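Local coordinates for 1,3-alpha-isomaltosidase (Kribbella flavida DSM 17836, PDB 5X3I), which hydrolyses the alpha-1,3-glucosidic linkages of the cyclic tetrasaccharide cyclobis-(1-6)-alpha-nigerosyl to yield isomaltose, inside the cell, at residues S140-A146 / E163-Q169; V149-G155 / P266-I272; G568-P574 / L605-T609. The protein carries 1 engineered substitution. All blocks are in the same frame, centred on the assembly; numbering follows the deposited sequence.

Contact 1 (S140-A146 / E163-Q169)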
loop_
_atom_site.group_PDB
_atom_site.type_symbol
_atom_site.label_atom_id
_atom_site.label_comp_id
_atom_site.label_asym_id
_atom_site.label_seq_id
_atom_site.Cartn_x
_atom_site.Cartn_y
_atom_site.Cartn_z
ATOM N N SER A 140 30.928 -3.138 14.172
ATOM C CA SER A 140 31.987 -3.503 13.247
ATOM C C SER A 140 31.798 -2.817 11.901
ATOM O O SER A 140 30.767 -3.000 11.258
ATOM C CB SER A 140 32.028 -5.017 13.056
ATOM O OG SER A 140 32.110 -5.692 14.296
ATOM N N PRO A 141 32.791 -2.031 11.465
ATOM C CA PRO A 141 32.734 -1.315 10.186
ATOM C C PRO A 141 32.691 -2.257 8.989
ATOM O O PRO A 141 33.231 -3.354 9.058
ATOM C CB PRO A 141 34.027 -0.499 10.185
ATOM C CG PRO A 141 34.954 -1.282 11.042
ATOM C CD PRO A 141 34.097 -1.875 12.125
ATOM N N ALA A 142 32.057 -1.826 7.908
ATOM C CA ALA A 142 31.899 -2.671 6.731
ATOM C C ALA A 142 32.538 -2.052 5.500
ATOM O O ALA A 142 32.758 -0.849 5.443
ATOM C CB ALA A 142 30.423 -2.950 6.469
ATOM N N VAL A 143 32.836 -2.885 4.513
ATOM C CA VAL A 143 33.425 -2.409 3.273
ATOM C C VAL A 143 32.832 -3.095 2.053
ATOM O O VAL A 143 32.424 -4.253 2.112
ATOM C CB VAL A 143 34.961 -2.627 3.241
ATOM C CG1 VAL A 143 35.645 -1.894 4.391
ATOM C CG2 VAL A 143 35.292 -4.108 3.260
ATOM N N TRP A 144 32.825 -2.374 0.941
ATOM C CA TRP A 144 32.415 -2.921 -0.338
ATOM C C TRP A 144 33.597 -3.546 -1.067
ATOM O O TRP A 144 34.629 -2.910 -1.251
ATOM C CB TRP A 144 31.790 -1.837 -1.211
ATOM C CG TRP A 144 30.423 -1.400 -0.785
ATOM C CD1 TRP A 144 30.101 -0.258 -0.124
ATOM C CD2 TRP A 144 29.190 -2.101 -1.003
ATOM N NE1 TRP A 144 28.743 -0.193 0.078
ATOM C CE2 TRP A 144 28.161 -1.317 -0.448
ATOM C CE3 TRP A 144 28.858 -3.314 -1.614
ATOM C CZ2 TRP A 144 26.821 -1.704 -0.486
ATOM C CZ3 TRP A 144 27.534 -3.700 -1.646
ATOM C CH2 TRP A 144 26.529 -2.896 -1.084
ATOM N N THR A 145 33.426 -4.785 -1.503
ATOM C CA THR A 145 34.479 -5.519 -2.186
ATOM C C THR A 145 33.894 -6.371 -3.295
ATOM O O THR A 145 32.739 -6.790 -3.210
ATOM C CB THR A 145 35.245 -6.433 -1.216
ATOM O OG1 THR A 145 36.180 -7.230 -1.945
ATOM C CG2 THR A 145 34.287 -7.354 -0.475
ATOM N N ALA A 146 34.690 -6.642 -4.325
ATOM C CA ALA A 146 34.296 -7.595 -5.357
ATOM C C ALA A 146 34.762 -9.005 -5.016
ATOM O O ALA A 146 34.392 -9.958 -5.693
ATOM C CB ALA A 146 34.834 -7.176 -6.704
ATOM N N GLU A 163 29.350 -6.642 -6.333
ATOM C CA GLU A 163 30.108 -6.402 -5.117
ATOM C C GLU A 163 29.305 -6.723 -3.861
ATOM O O GLU A 163 28.074 -6.814 -3.895
ATOM C CB GLU A 163 30.606 -4.960 -5.073
ATOM C CG GLU A 163 29.547 -3.912 -5.335
ATOM C CD GLU A 163 30.118 -2.511 -5.321
ATOM O OE1 GLU A 163 31.306 -2.373 -4.970
ATOM O OE2 GLU A 163 29.388 -1.552 -5.661
ATOM N N TRP A 164 30.023 -6.890 -2.758
ATOM C CA TRP A 164 29.456 -7.330 -1.498
ATOM C C TRP A 164 29.861 -6.407 -0.366
ATOM O O TRP A 164 31.011 -5.978 -0.289
ATOM C CB TRP A 164 29.906 -8.753 -1.197
ATOM C CG TRP A 164 29.680 -9.650 -2.344
ATOM C CD1 TRP A 164 30.573 -9.979 -3.317
ATOM C CD2 TRP A 164 28.460 -10.318 -2.674
ATOM N NE1 TRP A 164 29.991 -10.823 -4.227
ATOM C CE2 TRP A 164 28.692 -11.048 -3.853
ATOM C CE3 TRP A 164 27.198 -10.377 -2.079
ATOM C CZ2 TRP A 164 27.706 -11.824 -4.455
ATOM C CZ3 TRP A 164 26.219 -11.156 -2.678
ATOM C CH2 TRP A 164 26.479 -11.867 -3.852
ATOM N N LEU A 165 28.910 -6.096 0.506
ATOM C CA LEU A 165 29.193 -5.294 1.684
ATOM C C LEU A 165 29.487 -6.230 2.836
ATOM O O LEU A 165 28.604 -6.953 3.302
ATOM C CB LEU A 165 28.024 -4.375 2.023
ATOM C CG LEU A 165 28.229 -3.436 3.215
ATOM C CD1 LEU A 165 29.306 -2.385 2.909
ATOM C CD2 LEU A 165 26.926 -2.763 3.614
ATOM N N VAL A 166 30.737 -6.220 3.291
ATOM C CA VAL A 166 31.195 -7.211 4.252
ATOM C C VAL A 166 31.803 -6.569 5.490
ATOM O O VAL A 166 32.332 -5.470 5.437
ATOM C CB VAL A 166 32.222 -8.166 3.619
ATOM C CG1 VAL A 166 31.661 -8.771 2.354
ATOM C CG2 VAL A 166 33.522 -7.434 3.309
ATOM N N SER A 167 31.696 -7.267 6.610
ATOM C CA SER A 167 32.373 -6.879 7.834
ATOM C C SER A 167 32.807 -8.147 8.551
ATOM O O SER A 167 32.637 -9.248 8.028
ATOM C CB SER A 167 31.464 -6.043 8.734
ATOM O OG SER A 167 30.580 -6.872 9.466
ATOM N N SER A 168 33.345 -7.996 9.756
ATOM C CA SER A 168 33.736 -9.151 10.556
ATOM C C SER A 168 32.520 -9.991 10.927
ATOM O O SER A 168 32.653 -11.156 11.282
ATOM C CB SER A 168 34.471 -8.709 11.821
ATOM O OG SER A 168 33.600 -8.042 12.716
ATOM N N GLN A 169 31.339 -9.388 10.845
ATOM C CA GLN A 169 30.097 -10.086 11.153
ATOM C C GLN A 169 29.647 -10.984 10.013
ATOM O O GLN A 169 29.061 -12.032 10.252
ATOM C CB GLN A 169 28.985 -9.089 11.491
ATOM C CG GLN A 169 29.241 -8.288 12.756
ATOM C CD GLN A 169 29.556 -9.172 13.945
ATOM O OE1 GLN A 169 30.700 -9.240 14.392
ATOM N NE2 GLN A 169 28.544 -9.857 14.463
HETATM O O HOH W 1 34.251 -5.059 10.606
#
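Trp144 and Leu165 face each other as a non-hydrogen-bonded pair of antiparallel strands, at the edge of a six-stranded sheet in the galactose mutarotase-like N-terminal domain of this GH31 enzyme. The Leu165 side chain lies under the indole: its CB sits 3.6 Å from the centroid of the Trp144 six-membered ring, only 5° off the ring normal, a CH-pi contact. Leu165 CD1 reaches the pyrrole half, 3.6 Å from Trp144 NE1, because a chi1 of -177° sets CG opposite the backbone N, and the same methyl reaches Ala142 CB at 3.8 Å. Glu163 CG touches Trp144 CE3, while Glu163 OE2 is turned to salt bridges with Arg175 and Arg177; Arg175 also makes a cation-pi contact with Trp144.

On either side of this pair the backbones are held by hydrogen-bonded pairs. Val143 N gives to Val166 O at 2.8 Å, and Val143 O accepts from Val166 N; Thr145 and Trp164 repeat the exchange. Their side chains lie on the other face of the sheet, where Val143 CG2 meets Val166 CG2 and Thr145 CG2 packs on Val166 as well.

Farther along, water 1 bridges Pro141 O and Ser168 N. The turn beyond is fixed by Ser167, whose OG accepts from Gln169 N in an ST turn and is also hydrogen-bonded to His172. Across it, Ser140 OG gives a weak hydrogen bond to Ser168 OG at 3.2 Å.

Contact 2 (V149-G155 / P266-I272). With SO4 (sulfate ion), chain C.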
loop_
_atom_site.group_PDB
_atom_site.type_symbol
_atom_site.label_atom_id
_atom_site.label_comp_id
_atom_site.label_asym_id
_atom_site.label_seq_id
_atom_site.Cartn_x
_atom_site.Cartn_y
_atom_site.Cartn_z
ATOM N N VAL A 149 32.729 -15.170 -1.475
ATOM C CA VAL A 149 32.173 -16.477 -1.827
ATOM C C VAL A 149 30.763 -16.329 -2.388
ATOM O O VAL A 149 30.178 -17.289 -2.881
ATOM C CB VAL A 149 32.114 -17.440 -0.618
ATOM C CG1 VAL A 149 33.448 -17.495 0.097
ATOM C CG2 VAL A 149 30.990 -17.044 0.337
ATOM N N GLY A 150 30.224 -15.117 -2.301
ATOM C CA GLY A 150 28.860 -14.852 -2.720
ATOM C C GLY A 150 28.662 -14.839 -4.219
ATOM O O GLY A 150 29.589 -14.561 -4.977
ATOM N N GLU A 151 27.436 -15.123 -4.643
ATOM C CA GLU A 151 27.094 -15.151 -6.057
ATOM C C GLU A 151 25.806 -14.398 -6.355
ATOM O O GLU A 151 24.854 -14.419 -5.576
ATOM C CB GLU A 151 26.935 -16.587 -6.551
ATOM C CG GLU A 151 28.074 -17.514 -6.210
ATOM C CD GLU A 151 27.714 -18.961 -6.455
ATOM O OE1 GLU A 151 26.782 -19.214 -7.249
ATOM O OE2 GLU A 151 28.352 -19.845 -5.845
ATOM N N VAL A 152 25.793 -13.733 -7.495
ATOM C CA VAL A 152 24.557 -13.265 -8.076
ATOM C C VAL A 152 24.225 -14.240 -9.188
ATOM O O VAL A 152 24.975 -14.365 -10.154
ATOM C CB VAL A 152 24.673 -11.839 -8.608
ATOM C CG1 VAL A 152 23.438 -11.477 -9.414
ATOM C CG2 VAL A 152 24.877 -10.874 -7.458
ATOM N N ARG A 153 23.127 -14.965 -9.026
ATOM C CA ARG A 153 22.764 -16.022 -9.959
ATOM C C ARG A 153 21.591 -15.629 -10.831
ATOM O O ARG A 153 20.584 -15.139 -10.328
ATOM C CB ARG A 153 22.413 -17.301 -9.209
ATOM C CG ARG A 153 23.472 -17.785 -8.256
ATOM C CD ARG A 153 22.943 -18.924 -7.409
ATOM N NE ARG A 153 23.966 -19.447 -6.512
ATOM C CZ ARG A 153 23.755 -20.393 -5.604
ATOM N NH1 ARG A 153 22.550 -20.924 -5.468
ATOM N NH2 ARG A 153 24.750 -20.807 -4.833
ATOM N N GLY A 154 21.718 -15.861 -12.132
ATOM C CA GLY A 154 20.583 -15.774 -13.028
ATOM C C GLY A 154 20.495 -14.614 -13.997
ATOM O O GLY A 154 19.637 -14.623 -14.880
ATOM N N GLY A 155 21.374 -13.630 -13.867
ATOM C CA GLY A 155 21.313 -12.476 -14.745
ATOM C C GLY A 155 22.091 -12.592 -16.045
ATOM O O GLY A 155 21.953 -11.751 -16.931
ATOM N N PRO A 266 24.981 -15.580 1.369
ATOM C CA PRO A 266 25.409 -14.521 0.452
ATOM C C PRO A 266 25.069 -14.837 -1.003
ATOM O O PRO A 266 25.956 -14.911 -1.846
ATOM C CB PRO A 266 26.925 -14.470 0.665
ATOM C CG PRO A 266 27.286 -15.860 1.027
ATOM C CD PRO A 266 26.113 -16.406 1.822
ATOM N N VAL A 267 23.785 -15.018 -1.291
ATOM C CA VAL A 267 23.342 -15.346 -2.639
ATOM C C VAL A 267 22.198 -14.439 -3.064
ATOM O O VAL A 267 21.253 -14.235 -2.305
ATOM C CB VAL A 267 22.891 -16.818 -2.739
ATOM C CG1 VAL A 267 22.292 -17.110 -4.107
ATOM C CG2 VAL A 267 24.053 -17.750 -2.458
ATOM N N VAL A 268 22.294 -13.879 -4.264
ATOM C CA VAL A 268 21.184 -13.145 -4.850
ATOM C C VAL A 268 20.671 -13.904 -6.068
ATOM O O VAL A 268 21.389 -14.085 -7.053
ATOM C CB VAL A 268 21.574 -11.719 -5.250
ATOM C CG1 VAL A 268 20.449 -11.066 -6.013
ATOM C CG2 VAL A 268 21.914 -10.896 -4.018
ATOM N N ASP A 269 19.435 -14.377 -5.975
ATOM C CA ASP A 269 18.798 -15.071 -7.084
ATOM C C ASP A 269 18.001 -14.082 -7.912
ATOM O O ASP A 269 17.062 -13.457 -7.422
ATOM C CB ASP A 269 17.895 -16.199 -6.585
ATOM C CG ASP A 269 18.673 -17.371 -6.024
ATOM O OD1 ASP A 269 18.668 -17.549 -4.787
ATOM O OD2 ASP A 269 19.289 -18.118 -6.817
ATOM N N LEU A 270 18.379 -13.948 -9.174
ATOM C CA LEU A 270 17.786 -12.955 -10.048
ATOM C C LEU A 270 17.109 -13.628 -11.232
ATOM O O LEU A 270 17.744 -14.384 -11.965
ATOM C CB LEU A 270 18.851 -11.971 -10.525
ATOM C CG LEU A 270 18.423 -10.882 -11.506
ATOM C CD1 LEU A 270 17.590 -9.831 -10.808
ATOM C CD2 LEU A 270 19.626 -10.258 -12.206
ATOM N N ALA A 271 15.813 -13.373 -11.404
ATOM C CA ALA A 271 15.084 -13.927 -12.536
ATOM C C ALA A 271 15.060 -12.921 -13.669
ATOM O O ALA A 271 14.841 -11.735 -13.453
ATOM C CB ALA A 271 13.656 -14.327 -12.132
ATOM N N ILE A 272 15.319 -13.399 -14.877
ATOM C CA ILE A 272 15.246 -12.573 -16.070
ATOM C C ILE A 272 14.115 -13.070 -16.960
ATOM O O ILE A 272 14.018 -14.259 -17.221
ATOM C CB ILE A 272 16.563 -12.597 -16.862
ATOM C CG1 ILE A 272 17.712 -12.088 -15.993
ATOM C CG2 ILE A 272 16.447 -11.751 -18.120
ATOM C CD1 ILE A 272 17.555 -10.658 -15.570
HETATM S S SO4 C . 24.194 -16.904 -14.681
HETATM O O1 SO4 C . 23.041 -16.121 -15.111
HETATM O O2 SO4 C . 23.930 -17.584 -13.417
HETATM O O3 SO4 C . 24.497 -17.905 -15.697
HETATM O O4 SO4 C . 25.332 -16.007 -14.521
HETATM O O HOH W 2 17.006 -15.834 -14.902
#
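Arg153 O accepts from Leu270 N at 2.8 Å. Arg153 N, in turn, gives to Val268 O, so Arg153 is bonded to the residues on either side of its partner Asp269, the pattern of a parallel bridge. Strand 151-153 is an outermost strand of a mixed five-stranded sheet, beside strand 267-274. Val152 and Val268 lie side by side and point into the sandwich, where Phe176 of the facing sheet meets both.

On the outer face Arg153 runs out extended and lays a guanidinium face over Val267, with Val267 CG1 3.7 Å from Arg153 NE. Glu151, two residues back, meets that same Arg153 NE with OE1 at 2.9 Å, a salt bridge approached from above the carboxylate plane. Beyond the strand, water 2 joins Gly154 O to Ile272 N, and a sulfate, probably from the crystallisation liquor, accepts from Gly154 N (O2, 3.1 Å).

Asp269 OD2 stays 4.5 Å from Arg153 NH1, beyond a salt bridge; Glu151 probably offsets much of the arginine's charge on this outer face, with Asp269 adding a weaker, longer-range contribution.

Contact 3 (G568-P574 / L605-T609). With SO4 (sulfate ion), chain H; SO4 (sulfate ion), chain G.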
loop_
_atom_site.group_PDB
_atom_site.type_symbol
_atom_site.label_atom_id
_atom_site.label_comp_id
_atom_site.label_asym_id
_atom_site.label_seq_id
_atom_site.Cartn_x
_atom_site.Cartn_y
_atom_site.Cartn_z
ATOM N N GLY A 568 -9.462 12.393 -3.467
ATOM C CA GLY A 568 -8.807 12.418 -2.166
ATOM C C GLY A 568 -9.743 12.292 -0.973
ATOM O O GLY A 568 -10.866 12.819 -1.018
ATOM N N PHE A 569 -9.301 11.657 0.116
ATOM C CA PHE A 569 -10.161 11.590 1.296
ATOM C C PHE A 569 -9.847 12.575 2.430
ATOM O O PHE A 569 -10.637 12.710 3.354
ATOM C CB PHE A 569 -10.178 10.132 1.829
ATOM C CG PHE A 569 -9.126 9.804 2.882
ATOM C CD1 PHE A 569 -9.430 8.921 3.908
ATOM C CD2 PHE A 569 -7.836 10.313 2.822
ATOM C CE1 PHE A 569 -8.492 8.585 4.891
ATOM C CE2 PHE A 569 -6.895 9.989 3.795
ATOM C CZ PHE A 569 -7.217 9.122 4.829
ATOM N N SER A 570 -8.740 13.307 2.327
ATOM C CA SER A 570 -8.218 14.016 3.494
ATOM C C SER A 570 -8.320 15.519 3.319
ATOM O O SER A 570 -8.133 16.025 2.230
ATOM C CB SER A 570 -6.762 13.628 3.772
ATOM O OG SER A 570 -6.299 14.218 4.977
ATOM N N GLY A 571 -8.613 16.217 4.406
ATOM C CA GLY A 571 -8.717 17.663 4.387
ATOM C C GLY A 571 -10.082 18.164 3.952
ATOM O O GLY A 571 -11.028 17.388 3.867
ATOM N N PRO A 572 -10.191 19.473 3.678
ATOM C CA PRO A 572 -11.458 20.059 3.239
ATOM C C PRO A 572 -12.014 19.357 2.003
ATOM O O PRO A 572 -11.254 18.816 1.208
ATOM C CB PRO A 572 -11.084 21.508 2.921
ATOM C CG PRO A 572 -9.889 21.783 3.772
ATOM C CD PRO A 572 -9.129 20.486 3.820
ATOM N N VAL A 573 -13.335 19.363 1.875
ATOM C CA VAL A 573 -14.017 18.785 0.732
ATOM C C VAL A 573 -13.456 19.362 -0.570
ATOM O O VAL A 573 -13.257 20.561 -0.667
ATOM C CB VAL A 573 -15.535 19.052 0.823
ATOM C CG1 VAL A 573 -16.240 18.616 -0.439
ATOM C CG2 VAL A 573 -16.125 18.361 2.048
ATOM N N PRO A 574 -13.168 18.501 -1.557
ATOM C CA PRO A 574 -12.654 18.973 -2.846
ATOM C C PRO A 574 -13.589 19.950 -3.541
ATOM O O PRO A 574 -14.804 19.843 -3.392
ATOM C CB PRO A 574 -12.535 17.684 -3.667
ATOM C CG PRO A 574 -13.444 16.718 -2.996
ATOM C CD PRO A 574 -13.309 17.039 -1.543
ATOM N N LEU A 605 -19.748 18.434 7.637
ATOM C CA LEU A 605 -19.204 17.141 7.255
ATOM C C LEU A 605 -18.085 17.278 6.230
ATOM O O LEU A 605 -18.039 18.228 5.470
ATOM C CB LEU A 605 -20.314 16.248 6.700
ATOM C CG LEU A 605 -21.497 16.016 7.644
ATOM C CD1 LEU A 605 -22.584 15.218 6.955
ATOM C CD2 LEU A 605 -21.039 15.314 8.908
ATOM N N ARG A 606 -17.142 16.349 6.286
ATOM C CA ARG A 606 -16.126 16.154 5.255
ATOM C C ARG A 606 -16.423 15.025 4.239
ATOM O O ARG A 606 -15.520 14.573 3.530
ATOM C CB ARG A 606 -14.759 16.012 5.900
ATOM C CG ARG A 606 -14.269 17.397 6.327
ATOM C CD ARG A 606 -12.801 17.461 6.695
ATOM N NE ARG A 606 -12.406 18.834 6.993
ATOM C CZ ARG A 606 -11.160 19.214 7.268
ATOM N NH1 ARG A 606 -10.175 18.329 7.286
ATOM N NH2 ARG A 606 -10.901 20.484 7.525
ATOM N N ASP A 607 -17.649 14.504 4.245
ATOM C CA ASP A 607 -18.050 13.469 3.283
ATOM C C ASP A 607 -17.671 13.825 1.841
ATOM O O ASP A 607 -17.701 14.983 1.430
ATOM C CB ASP A 607 -19.572 13.226 3.318
ATOM C CG ASP A 607 -20.032 12.437 4.535
ATOM O OD1 ASP A 607 -19.353 12.458 5.577
ATOM O OD2 ASP A 607 -21.102 11.798 4.446
ATOM N N ARG A 608 -17.239 12.812 1.111
ATOM C CA ARG A 608 -16.963 12.897 -0.317
ATOM C C ARG A 608 -18.155 12.465 -1.191
ATOM O O ARG A 608 -17.970 12.147 -2.365
ATOM C CB ARG A 608 -15.713 12.103 -0.675
ATOM C CG ARG A 608 -14.437 12.968 -0.725
ATOM C CD ARG A 608 -14.136 13.678 0.604
ATOM N NE ARG A 608 -12.811 14.298 0.583
ATOM C CZ ARG A 608 -12.350 15.161 1.485
ATOM N NH1 ARG A 608 -13.101 15.535 2.510
ATOM N NH2 ARG A 608 -11.126 15.663 1.355
ATOM N N THR A 609 -19.328 12.279 -0.590
ATOM C CA THR A 609 -20.529 11.997 -1.386
ATOM C C THR A 609 -20.789 13.092 -2.433
ATOM O O THR A 609 -20.476 14.252 -2.218
ATOM C CB THR A 609 -21.784 11.844 -0.499
ATOM O OG1 THR A 609 -22.078 13.086 0.155
ATOM C CG2 THR A 609 -21.583 10.739 0.527
HETATM S S SO4 H . -13.662 22.408 6.600
HETATM O O1 SO4 H . -13.949 22.738 5.209
HETATM O O2 SO4 H . -14.439 21.241 7.020
HETATM O O3 SO4 H . -12.238 22.120 6.707
HETATM O O4 SO4 H . -13.995 23.541 7.457
HETATM S S SO4 G . -7.285 20.721 7.920
HETATM O O1 SO4 G . -8.237 21.762 7.558
HETATM O O2 SO4 G . -7.965 19.449 8.122
HETATM O O3 SO4 G . -6.306 20.579 6.849
HETATM O O4 SO4 G . -6.616 21.089 9.162
HETATM O O HOH W 3 -9.682 15.400 6.935
#
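A bend at chi2 (59°), following a chi1 of -95° that is well away from a staggered value, swings the guanidinium of Arg608 across to the loop 568-574. There Arg608 NE gives to Gly568 O at 2.9 Å, while NH1 and NH2 both close on Gly571 O, at 3.1 and 3.0 Å. The Gly571 oxygen lies in the guanidinium plane, although NH2 reaches it from well above the carbonyl plane. NH1 is turned back as well to Arg606 O, two residues earlier in the chain, and NH2 has Ser539 OG as a further partner. The flat group is sandwiched: Phe569 O lies over the centre of one face, and Pro574 CD presses on the other, 3.5 Å from Arg608 NE. Bonds and sandwich together fix the rotation of this buried guanidinium.

The two segments lie in the loops that follow the last two strands of the TIM barrel, 562-565 and 591-593, at the end of the barrel where the catalytic residues of this fold gather. The Phe569 side chain comes within about 3 Å, nearest atoms, of that of Asp536, the inferred proton donor, and its ring meets His595.

Arg606, extended from CG to NE, lies flat on the Gly571-Pro572 peptide, whose Gly571 C is 3.2 Å above the guanidinium plane. Two sulfates, probably from the crystallisation liquor, take its edge: Arg606 NE gives to O2 of one (chain H) with an N-H...O angle of 172°, and Arg606 NH1 to O2 of the other (chain G) at 2.6 Å. Water 3 accepts from both Arg606 NH1 and Gly571 N.

Overall arrangement
From the N terminus, 140-146 and 149-155 follow each other as short edge strands of two different sheets. Contact 1 closes first, when 163-169 returns after 16 residues; strand 151-153 lies inside that loop. Contact 2 closes only after 110 residues, when 266-272 comes up beside 149-155, so the two contacts cross along the chain. They also touch in space: the Trp164 ring packs on the Gly150-Glu151 peptide, tying together the sheets of the N-terminal sandwich. Contact 3 follows in series within the TIM barrel, closing a 30-residue loop that holds helix 576-586 and strand 591-593. Its centre is about 50 Å from that of contact 1, on the opposite side of the chain's centre.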